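Long-range contacts in Lmo0305 protein (Listeria monocytogenes, PDB 3PJ0), which belongs to the beta-eliminating lyase family of fold-type I, pyridoxal-phosphate-dependent proteins and carries its cofactor on a lysine: residues I57-S65 against A192-V202; Q77-R86 against F224-Y235. All coordinates share one frame; numbering follows the deposited sequence.

Overall arrangement
Contact 1 lies at the margin of the mixed seven-stranded sheet of the cofactor-binding domain and includes residues of two of its strands; contact 2 packs on that sheet, the two centres about 17 Å apart. Contact 1 is partly buried: the end of helix 48-61 meets helix 192-196 and the loop leading into strand 201-205, mostly through a lysine gripping backbone carbonyls, with waters filling in. Contact 2 is larger and largely buried, helix 72-87 against helix 222-234, where isoleucines and aromatic rings interlock and a salt bridge closes one end; the second subunit reaches several of its residues. W83 NE1 lies 3.0 Å from S201 OG, a probable hydrogen bond, and F224 packs on S201.

Contact 1: I57-S65 against A192-V202; sequences IAKILGKQS and AEEICALFDSV
K63 reaches across to 192-202 with its ammonium end and takes hold of two main-chain oxygens. Its chain bends at chi2 (-57°) and then runs straight, which carries NZ over to the turn formed by C196-F199. NZ donates to F199 O at 2.8 Å, approaching almost in line with that carbonyl, and to C196 O at 3.0 Å from above the carbonyl plane. F199 N, closing the type I turn, comes to C196 O from the opposite face, so this oxygen is held from both sides. A water links NZ to D200 O as a third partner.

On the apolar side of the contact, L61 splits its two methyls between neighbours. CD2 lies 3.9 Å from C196 SG and also touches A192 CB, while CD1 meets V202 CG1 at 4.1 Å, the two side chains passing at a slant. A219 of strand 216-220 packs against both L61 and V202. Farther out, E193, its CG anti to the backbone N (chi1 176°), lays CG 3.8 Å from G62 CA. Water bridges I60 O to E193 N, and a second water lies between L61 O and E193 O.

G62, with positive phi, ends helix 48-61 in a Schellman motif and turns the chain toward edge strand 65-69. Between that strand and 201-205, which holds V202, runs 216-220, the single antiparallel strand of the seven-stranded sheet that marks the large domain of fold-type I pyridoxal-phosphate proteins.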
loop_
_atom_site.group_PDB
_atom_site.type_symbol
_atom_site.label_atom_id
_atom_site.label_comp_id
_atom_site.label_asym_id
_atom_site.label_seq_id
_atom_site.Cartn_x
_atom_site.Cartn_y
_atom_site.Cartn_z
ATOM N N ILE A 57 0.833 -15.706 -11.550
ATOM C CA ILE A 57 1.899 -15.973 -10.590
ATOM C C ILE A 57 1.534 -17.212 -9.776
ATOM O O ILE A 57 2.396 -18.036 -9.478
ATOM C CB ILE A 57 2.180 -14.750 -9.685
ATOM C CG1 ILE A 57 2.517 -13.521 -10.570
ATOM C CG2 ILE A 57 3.314 -15.069 -8.704
ATOM C CD1 ILE A 57 3.747 -13.689 -11.453
ATOM N N ALA A 58 0.254 -17.396 -9.467
ATOM C CA ALA A 58 -0.144 -18.611 -8.763
ATOM C C ALA A 58 0.260 -19.842 -9.588
ATOM O O ALA A 58 0.800 -20.783 -9.037
ATOM C CB ALA A 58 -1.659 -18.628 -8.430
ATOM N N LYS A 59 0.024 -19.820 -10.899
ATOM C CA LYS A 59 0.399 -20.948 -11.766
ATOM C C LYS A 59 1.935 -21.175 -11.802
ATOM O O LYS A 59 2.415 -22.314 -11.724
ATOM C CB LYS A 59 -0.161 -20.741 -13.170
ATOM C CG LYS A 59 0.132 -21.859 -14.143
ATOM C CD LYS A 59 -0.596 -21.617 -15.437
ATOM C CE LYS A 59 -0.461 -22.773 -16.397
ATOM N NZ LYS A 59 -1.143 -22.453 -17.687
ATOM N N ILE A 60 2.696 -20.083 -11.889
ATOM C CA ILE A 60 4.173 -20.152 -11.864
ATOM C C ILE A 60 4.719 -20.732 -10.535
ATOM O O ILE A 60 5.688 -21.474 -10.521
ATOM C CB ILE A 60 4.783 -18.759 -12.125
ATOM C CG1 ILE A 60 4.674 -18.413 -13.619
ATOM C CG2 ILE A 60 6.234 -18.721 -11.715
ATOM C CD1 ILE A 60 4.832 -16.925 -13.916
ATOM N N LEU A 61 4.041 -20.433 -9.440
ATOM C CA LEU A 61 4.423 -20.958 -8.139
ATOM C C LEU A 61 3.780 -22.292 -7.785
ATOM O O LEU A 61 4.100 -22.883 -6.735
ATOM C CB LEU A 61 4.106 -19.940 -7.062
ATOM C CG LEU A 61 4.712 -18.533 -7.241
ATOM C CD1 LEU A 61 4.234 -17.627 -6.118
ATOM C CD2 LEU A 61 6.244 -18.657 -7.291
ATOM N N GLY A 62 2.919 -22.804 -8.667
ATOM C CA GLY A 62 2.250 -24.100 -8.441
ATOM C C GLY A 62 1.275 -24.124 -7.269
ATOM O O GLY A 62 1.096 -25.152 -6.622
ATOM N N LYS A 63 0.620 -23.001 -7.019
ATOM C CA LYS A 63 -0.349 -22.887 -5.927
ATOM C C LYS A 63 -1.755 -22.654 -6.492
ATOM O O LYS A 63 -1.917 -22.190 -7.636
ATOM C CB LYS A 63 0.050 -21.768 -4.952
ATOM C CG LYS A 63 1.391 -21.943 -4.264
ATOM C CD LYS A 63 1.448 -23.260 -3.515
ATOM C CE LYS A 63 2.825 -23.536 -2.888
ATOM N NZ LYS A 63 2.745 -24.856 -2.151
ATOM N N GLN A 64 -2.771 -22.978 -5.700
ATOM C CA GLN A 64 -4.157 -22.832 -6.145
ATOM C C GLN A 64 -4.549 -21.382 -6.437
ATOM O O GLN A 64 -5.245 -21.096 -7.406
ATOM C CB GLN A 64 -5.132 -23.394 -5.090
ATOM C CG GLN A 64 -5.048 -24.904 -4.811
ATOM C CD GLN A 64 -6.168 -25.385 -3.876
ATOM O OE1 GLN A 64 -6.689 -24.618 -3.053
ATOM N NE2 GLN A 64 -6.548 -26.672 -4.007
ATOM N N SER A 65 -4.109 -20.456 -5.595
ATOM C CA SER A 65 -4.421 -19.066 -5.836
ATOM C C SER A 65 -3.425 -18.160 -5.140
ATOM O O SER A 65 -2.549 -18.611 -4.385
ATOM C CB SER A 65 -5.876 -18.729 -5.461
ATOM O OG SER A 65 -6.144 -18.885 -4.083
ATOM N N ALA A 192 10.558 -22.559 -9.843
ATOM C CA ALA A 192 9.883 -21.872 -8.753
ATOM C C ALA A 192 8.838 -22.798 -8.142
ATOM O O ALA A 192 8.727 -22.868 -6.920
ATOM C CB ALA A 192 9.253 -20.589 -9.237
ATOM N N GLU A 193 8.087 -23.504 -8.986
ATOM C CA GLU A 193 7.064 -24.453 -8.539
ATOM C C GLU A 193 7.659 -25.556 -7.670
ATOM O O GLU A 193 7.109 -25.903 -6.624
ATOM C CB GLU A 193 6.322 -25.059 -9.740
ATOM C CG GLU A 193 5.310 -26.110 -9.369
ATOM C CD GLU A 193 4.426 -26.558 -10.537
ATOM O OE1 GLU A 193 4.704 -26.206 -11.699
ATOM O OE2 GLU A 193 3.445 -27.279 -10.271
ATOM N N GLU A 194 8.772 -26.129 -8.113
ATOM C CA GLU A 194 9.422 -27.208 -7.359
ATOM C C GLU A 194 9.829 -26.761 -5.971
ATOM O O GLU A 194 9.558 -27.456 -5.001
ATOM C CB GLU A 194 10.641 -27.762 -8.098
ATOM C CG GLU A 194 10.283 -28.659 -9.239
ATOM C CD GLU A 194 11.501 -29.239 -9.918
ATOM O OE1 GLU A 194 12.199 -28.492 -10.645
ATOM O OE2 GLU A 194 11.772 -30.428 -9.699
ATOM N N ILE A 195 10.441 -25.582 -5.873
ATOM C CA ILE A 195 10.869 -25.042 -4.586
ATOM C C ILE A 195 9.649 -24.758 -3.693
ATOM O O ILE A 195 9.609 -25.154 -2.527
ATOM C CB ILE A 195 11.716 -23.743 -4.792
ATOM C CG1 ILE A 195 13.015 -24.058 -5.542
ATOM C CG2 ILE A 195 12.108 -23.059 -3.467
ATOM C CD1 ILE A 195 13.712 -22.787 -6.085
ATOM N N CYS A 196 8.646 -24.100 -4.268
ATOM C CA CYS A 196 7.446 -23.738 -3.516
ATOM C C CYS A 196 6.588 -24.935 -3.087
ATOM O O CYS A 196 5.791 -24.810 -2.132
ATOM C CB CYS A 196 6.586 -22.774 -4.312
ATOM S SG CYS A 196 7.338 -21.150 -4.524
ATOM N N ALA A 197 6.733 -26.062 -3.789
ATOM C CA ALA A 197 5.978 -27.289 -3.473
ATOM C C ALA A 197 6.274 -27.841 -2.076
ATOM O O ALA A 197 5.500 -28.662 -1.552
ATOM C CB ALA A 197 6.226 -28.390 -4.524
ATOM N N LEU A 198 7.398 -27.426 -1.495
ATOM C CA LEU A 198 7.779 -27.909 -0.176
ATOM C C LEU A 198 7.160 -27.057 0.942
ATOM O O LEU A 198 7.334 -27.379 2.120
ATOM C CB LEU A 198 9.303 -27.877 -0.037
ATOM C CG LEU A 198 10.124 -28.737 -0.994
ATOM C CD1 LEU A 198 11.632 -28.482 -0.700
ATOM C CD2 LEU A 198 9.760 -30.184 -0.810
ATOM N N PHE A 199 6.420 -26.009 0.570
ATOM C CA PHE A 199 5.883 -25.029 1.503
ATOM C C PHE A 199 4.375 -24.943 1.436
ATOM O O PHE A 199 3.780 -25.171 0.399
ATOM C CB PHE A 199 6.455 -23.627 1.150
ATOM C CG PHE A 199 7.929 -23.505 1.399
ATOM C CD1 PHE A 199 8.390 -23.102 2.648
ATOM C CD2 PHE A 199 8.845 -23.813 0.402
ATOM C CE1 PHE A 199 9.764 -22.993 2.907
ATOM C CE2 PHE A 199 10.228 -23.718 0.648
ATOM C CZ PHE A 199 10.678 -23.293 1.903
ATOM N N ASP A 200 3.776 -24.621 2.562
ATOM C CA ASP A 200 2.349 -24.361 2.635
ATOM C C ASP A 200 1.982 -23.023 2.002
ATOM O O ASP A 200 0.927 -22.893 1.403
ATOM C CB ASP A 200 1.926 -24.341 4.099
ATOM C CG ASP A 200 1.976 -25.695 4.707
ATOM O OD1 ASP A 200 1.099 -26.503 4.335
ATOM O OD2 ASP A 200 2.875 -25.979 5.514
ATOM N N SER A 201 2.797 -22.005 2.229
ATOM C CA SER A 201 2.534 -20.685 1.674
ATOM C C SER A 201 3.840 -20.043 1.244
ATOM O O SER A 201 4.926 -20.428 1.691
ATOM C CB SER A 201 1.768 -19.794 2.680
ATOM O OG SER A 201 2.460 -19.686 3.924
ATOM N N VAL A 202 3.735 -19.071 0.352
ATOM C CA VAL A 202 4.918 -18.368 -0.156
ATOM C C VAL A 202 4.624 -16.909 -0.480
ATOM O O VAL A 202 3.564 -16.561 -1.009
ATOM C CB VAL A 202 5.492 -19.064 -1.405
ATOM C CG1 VAL A 202 4.377 -19.393 -2.417
ATOM C CG2 VAL A 202 6.663 -18.227 -2.057
HETATM O O HOH W 1 7.722 -22.619 -11.875
HETATM O O HOH W 2 4.316 -25.467 -5.813
HETATM O O HOH W 3 0.193 -24.817 -0.686
#

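Contact 2: Q77-R86 against F224-Y235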
loop_
_atom_site.group_PDB
_atom_site.type_symbol
_atom_site.label_atom_id
_atom_site.label_comp_id
_atom_site.label_asym_id
_atom_site.label_seq_id
_atom_site.Cartn_x
_atom_site.Cartn_y
_atom_site.Cartn_z
ATOM N N GLN A 77 3.337 -11.079 7.752
ATOM C CA GLN A 77 2.703 -11.027 9.089
ATOM C C GLN A 77 1.324 -11.720 9.025
ATOM O O GLN A 77 0.923 -12.466 9.940
ATOM C CB GLN A 77 2.488 -9.592 9.501
ATOM C CG GLN A 77 3.716 -8.827 9.860
ATOM C CD GLN A 77 3.320 -7.425 10.233
ATOM O OE1 GLN A 77 2.243 -7.223 10.819
ATOM N NE2 GLN A 77 4.187 -6.439 9.917
ATOM N N ILE A 78 0.585 -11.431 7.949
ATOM C CA ILE A 78 -0.727 -12.045 7.707
ATOM C C ILE A 78 -0.632 -13.561 7.517
ATOM O O ILE A 78 -1.430 -14.310 8.113
ATOM C CB ILE A 78 -1.444 -11.374 6.492
ATOM C CG1 ILE A 78 -1.836 -9.957 6.873
ATOM C CG2 ILE A 78 -2.697 -12.185 6.008
ATOM C CD1 ILE A 78 -2.310 -9.084 5.661
ATOM N N ALA A 79 0.353 -14.036 6.750
ATOM C CA ALA A 79 0.505 -15.469 6.520
ATOM C C ALA A 79 0.690 -16.188 7.862
ATOM O O ALA A 79 0.020 -17.193 8.129
ATOM C CB ALA A 79 1.713 -15.766 5.542
ATOM N N LEU A 80 1.596 -15.676 8.698
ATOM C CA LEU A 80 1.912 -16.304 9.992
ATOM C C LEU A 80 0.703 -16.277 10.945
ATOM O O LEU A 80 0.467 -17.274 11.673
ATOM C CB LEU A 80 3.167 -15.663 10.631
ATOM C CG LEU A 80 4.467 -15.755 9.786
ATOM C CD1 LEU A 80 5.651 -15.148 10.466
ATOM C CD2 LEU A 80 4.744 -17.238 9.357
ATOM N N ARG A 81 -0.068 -15.190 10.933
ATOM C CA ARG A 81 -1.322 -15.146 11.728
ATOM C C ARG A 81 -2.350 -16.208 11.300
ATOM O O ARG A 81 -2.976 -16.862 12.137
ATOM C CB ARG A 81 -1.952 -13.740 11.712
ATOM C CG ARG A 81 -3.307 -13.639 12.482
ATOM C CD ARG A 81 -3.210 -14.036 13.940
ATOM N NE ARG A 81 -4.545 -14.012 14.529
ATOM C CZ ARG A 81 -5.126 -12.938 15.062
ATOM N NH1 ARG A 81 -4.479 -11.781 15.170
ATOM N NH2 ARG A 81 -6.378 -13.038 15.505
ATOM N N ILE A 82 -2.539 -16.379 9.992
ATOM C CA ILE A 82 -3.461 -17.376 9.511
ATOM C C ILE A 82 -3.035 -18.764 10.014
ATOM O O ILE A 82 -3.869 -19.507 10.552
ATOM C CB ILE A 82 -3.555 -17.351 7.986
ATOM C CG1 ILE A 82 -4.154 -16.027 7.527
ATOM C CG2 ILE A 82 -4.400 -18.543 7.426
ATOM C CD1 ILE A 82 -4.022 -15.736 6.007
ATOM N N TRP A 83 -1.749 -19.117 9.877
ATOM C CA TRP A 83 -1.291 -20.430 10.356
ATOM C C TRP A 83 -1.380 -20.530 11.888
ATOM O O TRP A 83 -1.702 -21.575 12.389
ATOM C CB TRP A 83 0.104 -20.784 9.843
ATOM C CG TRP A 83 0.203 -20.920 8.352
ATOM C CD1 TRP A 83 1.087 -20.290 7.544
ATOM C CD2 TRP A 83 -0.655 -21.674 7.489
ATOM N NE1 TRP A 83 0.864 -20.614 6.242
ATOM C CE2 TRP A 83 -0.209 -21.456 6.171
ATOM C CE3 TRP A 83 -1.758 -22.524 7.700
ATOM C CZ2 TRP A 83 -0.809 -22.061 5.064
ATOM C CZ3 TRP A 83 -2.373 -23.112 6.590
ATOM C CH2 TRP A 83 -1.890 -22.885 5.299
ATOM N N ALA A 84 -1.136 -19.434 12.619
ATOM C CA ALA A 84 -1.270 -19.450 14.083
ATOM C C ALA A 84 -2.719 -19.762 14.492
ATOM O O ALA A 84 -2.970 -20.560 15.430
ATOM C CB ALA A 84 -0.804 -18.117 14.689
ATOM N N ASP A 85 -3.670 -19.148 13.783
ATOM C CA ASP A 85 -5.082 -19.416 14.021
ATOM C C ASP A 85 -5.477 -20.862 13.710
ATOM O O ASP A 85 -6.227 -21.450 14.461
ATOM C CB ASP A 85 -5.962 -18.471 13.223
ATOM C CG ASP A 85 -6.005 -17.058 13.806
ATOM O OD1 ASP A 85 -5.543 -16.817 14.952
ATOM O OD2 ASP A 85 -6.544 -16.186 13.094
ATOM N N ARG A 86 -4.994 -21.418 12.601
ATOM C CA ARG A 86 -5.275 -22.819 12.235
ATOM C C ARG A 86 -4.745 -23.820 13.275
ATOM O O ARG A 86 -5.400 -24.837 13.571
ATOM C CB ARG A 86 -4.620 -23.199 10.884
ATOM C CG ARG A 86 -5.107 -22.480 9.668
ATOM C CD ARG A 86 -6.577 -22.741 9.329
ATOM N NE ARG A 86 -6.867 -22.014 8.090
ATOM C CZ ARG A 86 -6.632 -22.487 6.868
ATOM N NH1 ARG A 86 -6.136 -23.712 6.678
ATOM N NH2 ARG A 86 -6.887 -21.719 5.816
ATOM N N PHE A 224 -6.680 -20.538 2.377
ATOM C CA PHE A 224 -5.631 -19.663 2.924
ATOM C C PHE A 224 -5.669 -18.254 2.315
ATOM O O PHE A 224 -5.659 -17.268 3.047
ATOM C CB PHE A 224 -4.237 -20.313 2.731
ATOM C CG PHE A 224 -3.068 -19.413 3.084
ATOM C CD1 PHE A 224 -2.594 -19.348 4.385
ATOM C CD2 PHE A 224 -2.400 -18.689 2.101
ATOM C CE1 PHE A 224 -1.493 -18.538 4.708
ATOM C CE2 PHE A 224 -1.310 -17.850 2.417
ATOM C CZ PHE A 224 -0.870 -17.772 3.729
ATOM N N VAL A 225 -5.714 -18.170 0.983
ATOM C CA VAL A 225 -5.733 -16.884 0.257
ATOM C C VAL A 225 -6.985 -16.077 0.573
ATOM O O VAL A 225 -6.928 -14.831 0.738
ATOM C CB VAL A 225 -5.517 -17.084 -1.269
ATOM C CG1 VAL A 225 -5.720 -15.778 -2.069
ATOM C CG2 VAL A 225 -4.128 -17.643 -1.534
ATOM N N GLN A 226 -8.105 -16.769 0.746
ATOM C CA GLN A 226 -9.339 -16.071 1.073
ATOM C C GLN A 226 -9.258 -15.419 2.449
ATOM O O GLN A 226 -9.695 -14.277 2.623
ATOM C CB GLN A 226 -10.539 -17.000 0.933
ATOM C CG GLN A 226 -10.793 -17.449 -0.515
ATOM C CD GLN A 226 -10.745 -16.327 -1.559
ATOM O OE1 GLN A 226 -11.264 -15.220 -1.355
ATOM N NE2 GLN A 226 -10.154 -16.635 -2.707
ATOM N N GLU A 227 -8.636 -16.100 3.414
ATOM C CA GLU A 227 -8.437 -15.508 4.727
ATOM C C GLU A 227 -7.475 -14.337 4.619
ATOM O O GLU A 227 -7.663 -13.330 5.288
ATOM C CB GLU A 227 -7.871 -16.505 5.763
ATOM C CG GLU A 227 -8.844 -17.577 6.198
ATOM C CD GLU A 227 -8.265 -18.430 7.325
ATOM O OE1 GLU A 227 -7.840 -17.867 8.367
ATOM O OE2 GLU A 227 -8.228 -19.654 7.150
ATOM N N ALA A 228 -6.449 -14.462 3.785
ATOM C CA ALA A 228 -5.467 -13.380 3.624
ATOM C C ALA A 228 -6.108 -12.102 3.078
ATOM O O ALA A 228 -5.693 -11.012 3.429
ATOM C CB ALA A 228 -4.266 -13.807 2.765
ATOM N N LYS A 229 -7.131 -12.243 2.241
ATOM C CA LYS A 229 -7.809 -11.088 1.672
ATOM C C LYS A 229 -8.610 -10.327 2.721
ATOM O O LYS A 229 -8.698 -9.098 2.669
ATOM C CB LYS A 229 -8.675 -11.494 0.472
ATOM C CG LYS A 229 -7.861 -11.938 -0.726
ATOM C CD LYS A 229 -8.717 -12.104 -1.962
ATOM C CE LYS A 229 -7.928 -12.635 -3.130
ATOM N NZ LYS A 229 -8.768 -12.617 -4.389
ATOM N N ILE A 230 -9.169 -11.046 3.687
ATOM C CA ILE A 230 -9.866 -10.404 4.796
ATOM C C ILE A 230 -8.858 -9.574 5.613
ATOM O O ILE A 230 -9.111 -8.411 5.909
ATOM C CB ILE A 230 -10.573 -11.407 5.701
ATOM C CG1 ILE A 230 -11.640 -12.159 4.903
ATOM C CG2 ILE A 230 -11.191 -10.676 6.905
ATOM C CD1 ILE A 230 -12.424 -13.174 5.711
ATOM N N TRP A 231 -7.713 -10.164 5.922
ATOM C CA TRP A 231 -6.660 -9.473 6.667
ATOM C C TRP A 231 -6.115 -8.296 5.870
ATOM O O TRP A 231 -5.770 -7.270 6.445
ATOM C CB TRP A 231 -5.506 -10.429 7.062
ATOM C CG TRP A 231 -5.804 -11.302 8.244
ATOM C CD1 TRP A 231 -6.047 -12.642 8.233
ATOM C CD2 TRP A 231 -5.881 -10.888 9.613
ATOM N NE1 TRP A 231 -6.287 -13.083 9.529
ATOM C CE2 TRP A 231 -6.165 -12.025 10.387
ATOM C CE3 TRP A 231 -5.697 -9.663 10.265
ATOM C CZ2 TRP A 231 -6.314 -11.968 11.791
ATOM C CZ3 TRP A 231 -5.851 -9.616 11.651
ATOM C CH2 TRP A 231 -6.155 -10.752 12.386
ATOM N N LYS A 232 -6.014 -8.441 4.549
ATOM C CA LYS A 232 -5.546 -7.334 3.685
ATOM C C LYS A 232 -6.411 -6.059 3.896
ATOM O O LYS A 232 -5.875 -4.942 3.982
ATOM C CB LYS A 232 -5.523 -7.720 2.194
ATOM C CG LYS A 232 -4.827 -6.651 1.303
ATOM C CD LYS A 232 -4.509 -7.104 -0.144
ATOM C CE LYS A 232 -5.733 -7.150 -1.027
ATOM N NZ LYS A 232 -5.397 -7.454 -2.453
ATOM N N ARG A 233 -7.730 -6.228 3.931
ATOM C CA ARG A 233 -8.626 -5.091 4.174
ATOM C C ARG A 233 -8.402 -4.505 5.567
ATOM O O ARG A 233 -8.334 -3.294 5.738
ATOM C CB ARG A 233 -10.068 -5.448 3.936
ATOM C CG ARG A 233 -11.036 -4.342 4.386
ATOM C CD ARG A 233 -12.088 -4.079 3.378
ATOM N NE ARG A 233 -11.535 -3.347 2.241
ATOM C CZ ARG A 233 -11.440 -2.015 2.154
ATOM N NH1 ARG A 233 -11.868 -1.209 3.119
ATOM N NH2 ARG A 233 -10.900 -1.466 1.074
ATOM N N ARG A 234 -8.232 -5.374 6.564
ATOM C CA ARG A 234 -7.969 -4.926 7.941
ATOM C C ARG A 234 -6.688 -4.078 8.035
ATOM O O ARG A 234 -6.634 -3.061 8.754
ATOM C CB ARG A 234 -7.835 -6.147 8.866
ATOM C CG ARG A 234 -9.160 -6.888 9.094
ATOM C CD ARG A 234 -8.948 -8.102 9.970
ATOM N NE ARG A 234 -10.192 -8.795 10.238
ATOM C CZ ARG A 234 -10.302 -9.998 10.813
ATOM N NH1 ARG A 234 -9.222 -10.691 11.205
ATOM N NH2 ARG A 234 -11.523 -10.518 11.009
ATOM N N TYR A 235 -5.662 -4.504 7.297
ATOM C CA TYR A 235 -4.372 -3.798 7.315
ATOM C C TYR A 235 -4.352 -2.510 6.478
ATOM O O TYR A 235 -3.351 -1.774 6.450
ATOM C CB TYR A 235 -3.255 -4.733 6.797
ATOM C CG TYR A 235 -2.506 -5.517 7.863
ATOM C CD1 TYR A 235 -3.049 -6.664 8.452
ATOM C CD2 TYR A 235 -1.208 -5.151 8.227
ATOM C CE1 TYR A 235 -2.343 -7.391 9.405
ATOM C CE2 TYR A 235 -0.474 -5.892 9.201
ATOM C CZ TYR A 235 -1.041 -6.998 9.762
ATOM O OH TYR A 235 -0.331 -7.726 10.693
HETATM O O HOH W 4 -6.801 -19.508 10.119
HETATM O O HOH W 5 -6.690 -15.672 10.302
#
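I82 enters a hole on the opposing helix made by F224, E227, A228 and W231, and its atoms divide these neighbours among them. CB sits 4.1 Å from F224 CE1. From there CG2, anti to the backbone N, touches F224 CD1 at 3.6 Å and E227 OE1, whereas CG1 turns to W231 CD1. The tip, CD1, ends 3.5 Å from A228 N, over one face of the F224 ring. F224 answers as a knob among A79, I82, W83 and R86; its ring lies nearly parallel to the six-membered ring of W83, planes 15° apart, but slid so far that they barely overlap.

This is knobs-into-holes packing of segments 77-86 and 224-234, their N-to-C directions 123° apart, on the sheet of the fold-type I large domain, with L218 of strand 216-220 touching A79, F224 and A228. At one end R86 grips E227 side-on: NE and NH2 both donate to OE2, at 2.9 and 2.8 Å, in the guanidinium plane. Between the two ends, R81 crosses W231 at about a right angle, CG over one face of the indole; its NE is salt-bridged to D85 and its NH1 hydrogen-bonds to Q112 OE1. A water joins D85, E227 and W231 NE1. At the other end Y235 OH donates to Q77 OE1 at 2.6 Å, while Q77 NE2 bonds R234 O of the second subunit.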